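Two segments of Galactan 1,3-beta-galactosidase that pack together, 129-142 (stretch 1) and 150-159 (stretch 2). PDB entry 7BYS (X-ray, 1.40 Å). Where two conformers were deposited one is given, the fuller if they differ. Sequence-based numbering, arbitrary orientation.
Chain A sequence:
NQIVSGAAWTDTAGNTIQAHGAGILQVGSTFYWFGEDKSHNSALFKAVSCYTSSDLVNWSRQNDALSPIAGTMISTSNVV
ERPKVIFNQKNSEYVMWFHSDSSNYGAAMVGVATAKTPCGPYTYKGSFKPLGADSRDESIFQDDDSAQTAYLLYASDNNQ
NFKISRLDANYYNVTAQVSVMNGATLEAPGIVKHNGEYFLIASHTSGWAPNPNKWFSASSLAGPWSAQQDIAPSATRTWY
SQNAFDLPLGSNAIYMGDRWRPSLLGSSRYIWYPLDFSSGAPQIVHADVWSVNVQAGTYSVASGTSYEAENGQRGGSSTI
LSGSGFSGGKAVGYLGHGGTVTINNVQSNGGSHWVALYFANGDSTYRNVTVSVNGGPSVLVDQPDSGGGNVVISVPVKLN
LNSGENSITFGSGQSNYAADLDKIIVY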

# COMPACT_ATOMS: atom_id res chain seq x y z
N LYS A 129 -0.46 -26.11 -7.64
CA LYS A 129 -0.62 -25.26 -8.82
C LYS A 129 -2.07 -25.32 -9.29
O LYS A 129 -2.57 -26.41 -9.60
N PRO A 130 -2.77 -24.18 -9.37
CA PRO A 130 -4.19 -24.20 -9.79
C PRO A 130 -4.35 -24.64 -11.24
O PRO A 130 -3.75 -24.06 -12.15
N LEU A 131 -5.17 -25.66 -11.44
CA LEU A 131 -5.33 -26.34 -12.74
C LEU A 131 -3.99 -26.75 -13.34
O LEU A 131 -3.86 -26.89 -14.56
N GLY A 132 -2.98 -26.93 -12.49
CA GLY A 132 -1.66 -27.33 -12.93
C GLY A 132 -0.79 -26.22 -13.48
O GLY A 132 0.34 -26.50 -13.90
N ALA A 133 -1.26 -24.98 -13.49
CA ALA A 133 -0.52 -23.85 -14.05
C ALA A 133 0.06 -23.00 -12.93
O ALA A 133 -0.31 -23.13 -11.76
N ASP A 134 0.99 -22.12 -13.31
CA ASP A 134 1.63 -21.22 -12.36
C ASP A 134 0.61 -20.32 -11.69
O ASP A 134 -0.36 -19.86 -12.30
N SER A 135 0.88 -20.02 -10.43
CA SER A 135 0.21 -18.92 -9.73
C SER A 135 1.25 -18.23 -8.87
O SER A 135 1.88 -18.86 -8.02
N ARG A 136 1.44 -16.93 -9.10
CA ARG A 136 2.35 -16.15 -8.27
C ARG A 136 1.56 -15.11 -7.48
O ARG A 136 0.81 -15.50 -6.58
N ASP A 137 1.64 -13.82 -7.80
CA ASP A 137 0.77 -12.87 -7.12
C ASP A 137 -0.68 -13.29 -7.32
O ASP A 137 -1.08 -13.68 -8.43
N GLU A 138 -1.47 -13.22 -6.26
CA GLU A 138 -2.86 -13.66 -6.34
C GLU A 138 -3.73 -12.81 -5.43
O GLU A 138 -3.23 -12.10 -4.55
N SER A 139 -5.03 -12.91 -5.65
CA SER A 139 -6.00 -12.47 -4.66
C SER A 139 -7.19 -13.42 -4.72
O SER A 139 -7.30 -14.26 -5.62
N ILE A 140 -8.10 -13.25 -3.77
CA ILE A 140 -9.36 -13.99 -3.73
C ILE A 140 -10.47 -12.96 -3.72
O ILE A 140 -10.44 -12.03 -2.91
N PHE A 141 -11.43 -13.11 -4.63
CA PHE A 141 -12.61 -12.26 -4.66
C PHE A 141 -13.84 -13.11 -4.35
O PHE A 141 -14.05 -14.16 -4.96
N GLN A 142 -14.66 -12.65 -3.40
CA GLN A 142 -15.91 -13.31 -3.06
C GLN A 142 -17.08 -12.45 -3.54
O GLN A 142 -17.25 -11.31 -3.10
N ALA A 150 -16.68 -17.66 -5.13
CA ALA A 150 -15.37 -17.07 -4.95
C ALA A 150 -14.46 -17.41 -6.13
O ALA A 150 -14.66 -18.41 -6.83
N TYR A 151 -13.45 -16.56 -6.32
CA TYR A 151 -12.57 -16.62 -7.48
C TYR A 151 -11.13 -16.36 -7.06
O TYR A 151 -10.86 -15.48 -6.23
N LEU A 152 -10.21 -17.14 -7.63
CA LEU A 152 -8.79 -16.85 -7.56
C LEU A 152 -8.43 -15.92 -8.72
O LEU A 152 -8.77 -16.19 -9.88
N LEU A 153 -7.74 -14.83 -8.40
CA LEU A 153 -7.19 -13.90 -9.38
C LEU A 153 -5.68 -14.07 -9.33
O LEU A 153 -5.10 -13.99 -8.25
N TYR A 154 -5.04 -14.34 -10.47
CA TYR A 154 -3.64 -14.76 -10.36
C TYR A 154 -2.81 -14.50 -11.61
O TYR A 154 -3.28 -14.68 -12.74
N ALA A 155 -1.55 -14.14 -11.38
CA ALA A 155 -0.54 -14.06 -12.43
C ALA A 155 -0.05 -15.47 -12.72
O ALA A 155 0.45 -16.17 -11.82
N SER A 156 -0.20 -15.90 -13.96
CA SER A 156 0.08 -17.28 -14.34
C SER A 156 1.07 -17.29 -15.50
O SER A 156 1.47 -16.24 -16.02
N ASP A 157 1.48 -18.50 -15.89
CA ASP A 157 2.35 -18.73 -17.05
C ASP A 157 3.57 -17.80 -17.04
O ASP A 157 3.76 -16.95 -17.91
N ASN A 158 4.40 -17.96 -16.00
CA ASN A 158 5.61 -17.16 -15.83
C ASN A 158 5.29 -15.66 -15.83
O ASN A 158 5.99 -14.85 -16.42
N ASN A 159 4.18 -15.31 -15.17
CA ASN A 159 3.66 -13.95 -15.00
C ASN A 159 3.07 -13.35 -16.28
O ASN A 159 2.59 -12.22 -16.24

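The strongest polar focus is D134, whose CA-to-CB bond points toward stretch 2 (chi1 -73°, m). Its carboxylate divides between the segments: D134 OD2 accepts from N158 N at 2.9 Å (N-H...O angle 151°) and from R136 NH1 at 3.0 Å in a salt bridge, while D134 OD1 pairs with K129 NZ at 2.8 Å. Two cations thus hold the acid that receives the backbone NH of N158. The main chain of D134 contributes as well, S156 OG (chi1 t) donating to D134 O at 2.7 Å.

R136 starts sideways, and its extended m, t, t chain carries the guanidinium to N158 and N159, with R136 CD 3.5 Å from N159 OD1. Water 3 fills the space beside it, accepting from R136 NH1 (2.9 Å) and N159 N (3.0 Å) and donating to N159 OD1 (2.8 Å) and, weakly, to A155 O (2.8 Å). Water 4 links D137 N to N159 OD1 (3.0 and 2.9 Å), and water 2 joins D134 N to D157 OD1 (2.9 and 2.5 Å). Farther along, water 1 bridges P130 O (2.8 Å) and Y154 OH (2.6 Å).

In the antiparallel strands, paired residues share a face. E138, I140, L152 and Y154 lie on one: I140 (m, m) brings CD1 to 3.7 Å from L152 CD1, L152 being t, p. E138 CB lies 3.9 Å from L152 CD1, but the p, p rotamer leads its carboxylate away, and OE2 has no modelled partner. P130 extends this apolar patch, its CG 3.9 Å from L152 CD2 and 3.7 Å from CE2 of Y154 (chi1 p).

On the other face, F141 (t) presents its ring edge to Y151 (m), CD2 to CD1 4.1 Å, and F141 CB lies 4.3 Å from CD1 of L153 (m, t).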

# COMPACT_ATOMS: atom_id res chain seq x y z
CB LYS A 129 0.27 -25.75 -9.95
CG LYS A 129 1.75 -25.43 -9.77
CD LYS A 129 2.50 -25.74 -11.06
CE LYS A 129 3.94 -25.26 -11.02
NZ LYS A 129 4.03 -23.78 -11.02
CB PRO A 130 -4.64 -22.75 -9.58
CG PRO A 130 -3.39 -21.96 -9.61
CD PRO A 130 -2.31 -22.83 -9.03
CB LEU A 131 -6.17 -25.52 -13.72
CG LEU A 131 -7.51 -25.05 -13.14
CD1 LEU A 131 -8.18 -24.10 -14.09
CD2 LEU A 131 -8.43 -26.23 -12.82
CB ALA A 133 -1.42 -23.00 -14.95
CB ASP A 134 2.59 -20.28 -13.09
CG ASP A 134 3.85 -20.97 -13.56
OD1 ASP A 134 4.04 -22.18 -13.30
OD2 ASP A 134 4.66 -20.27 -14.22
CB SER A 135 -0.93 -19.46 -8.87
OG SER A 135 -1.60 -18.41 -8.18
CB ARG A 136 3.53 -15.61 -9.09
CG ARG A 136 4.51 -16.71 -9.44
CD ARG A 136 5.71 -16.21 -10.23
NE ARG A 136 6.68 -17.27 -10.49
CZ ARG A 136 6.59 -18.13 -11.50
NH1 ARG A 136 5.57 -18.10 -12.34
NH2 ARG A 136 7.53 -19.06 -11.64
CB ASP A 137 0.90 -11.47 -7.73
CG ASP A 137 2.10 -10.70 -7.22
OD1 ASP A 137 2.97 -11.27 -6.55
OD2 ASP A 137 2.16 -9.50 -7.54
CB GLU A 138 -3.02 -15.16 -6.01
CG GLU A 138 -2.36 -15.64 -4.72
CD GLU A 138 -2.86 -14.94 -3.46
OE1 GLU A 138 -2.01 -14.47 -2.69
OE2 GLU A 138 -4.10 -14.83 -3.24
CB SER A 139 -6.39 -11.01 -4.88
OG SER A 139 -7.29 -10.55 -3.89
CB ILE A 140 -9.45 -14.87 -2.47
CG1 ILE A 140 -8.33 -15.92 -2.44
CG2 ILE A 140 -10.84 -15.52 -2.35
CD1 ILE A 140 -8.46 -16.96 -3.50
CB PHE A 141 -12.78 -11.59 -6.03
CG PHE A 141 -14.08 -10.85 -6.16
CD1 PHE A 141 -14.28 -9.66 -5.47
CD2 PHE A 141 -15.12 -11.39 -6.90
CE1 PHE A 141 -15.49 -9.00 -5.54
CE2 PHE A 141 -16.35 -10.73 -6.97
CZ PHE A 141 -16.53 -9.53 -6.29
CB GLN A 142 -15.99 -13.51 -1.55
CG GLN A 142 -17.20 -14.31 -1.08
CD GLN A 142 -17.20 -14.45 0.43
OE1 GLN A 142 -17.03 -13.47 1.14
NE2 GLN A 142 -17.36 -15.68 0.92
CB ALA A 150 -14.74 -17.55 -3.64
CB TYR A 151 -12.98 -15.55 -8.50
CG TYR A 151 -14.38 -15.73 -9.00
CD1 TYR A 151 -15.47 -15.28 -8.26
CD2 TYR A 151 -14.63 -16.36 -10.21
CE1 TYR A 151 -16.77 -15.45 -8.71
CE2 TYR A 151 -15.92 -16.53 -10.69
CZ TYR A 151 -16.98 -16.08 -9.94
OH TYR A 151 -18.26 -16.25 -10.42
CB LEU A 152 -7.98 -18.15 -7.67
CG LEU A 152 -6.47 -17.98 -7.60
CD1 LEU A 152 -6.07 -17.55 -6.21
CD2 LEU A 152 -5.74 -19.27 -7.99
CB LEU A 153 -7.53 -12.46 -8.96
CG LEU A 153 -8.92 -12.20 -8.35
CD1 LEU A 153 -9.05 -10.71 -8.04
CD2 LEU A 153 -10.06 -12.68 -9.25
CB TYR A 154 -3.50 -16.22 -9.94
CG TYR A 154 -4.21 -17.28 -10.77
CD1 TYR A 154 -5.60 -17.31 -10.88
CD2 TYR A 154 -3.49 -18.30 -11.38
CE1 TYR A 154 -6.25 -18.31 -11.59
CE2 TYR A 154 -4.13 -19.31 -12.10
CZ TYR A 154 -5.51 -19.30 -12.19
OH TYR A 154 -6.18 -20.29 -12.89
CB ALA A 155 0.61 -13.18 -11.96
CB SER A 156 -1.24 -18.00 -14.68
OG SER A 156 -1.04 -19.40 -14.84
CB ASP A 157 1.56 -18.67 -18.36
CG ASP A 157 0.36 -19.62 -18.36
OD1 ASP A 157 0.48 -20.74 -17.84
OD2 ASP A 157 -0.71 -19.24 -18.87
CB ASN A 158 6.68 -17.51 -16.87
CG ASN A 158 7.25 -18.90 -16.67
OD1 ASN A 158 7.21 -19.46 -15.57
ND2 ASN A 158 7.79 -19.47 -17.74
CB ASN A 159 4.67 -12.98 -14.37
CG ASN A 159 4.85 -13.21 -12.87
OD1 ASN A 159 4.04 -13.87 -12.22
ND2 ASN A 159 5.90 -12.64 -12.31
O HOH W 1 -4.64 -22.09 -13.98
O HOH W 2 1.82 -21.90 -16.03
O HOH W 3 3.15 -16.45 -12.60
O HOH W 4 3.31 -12.42 -9.86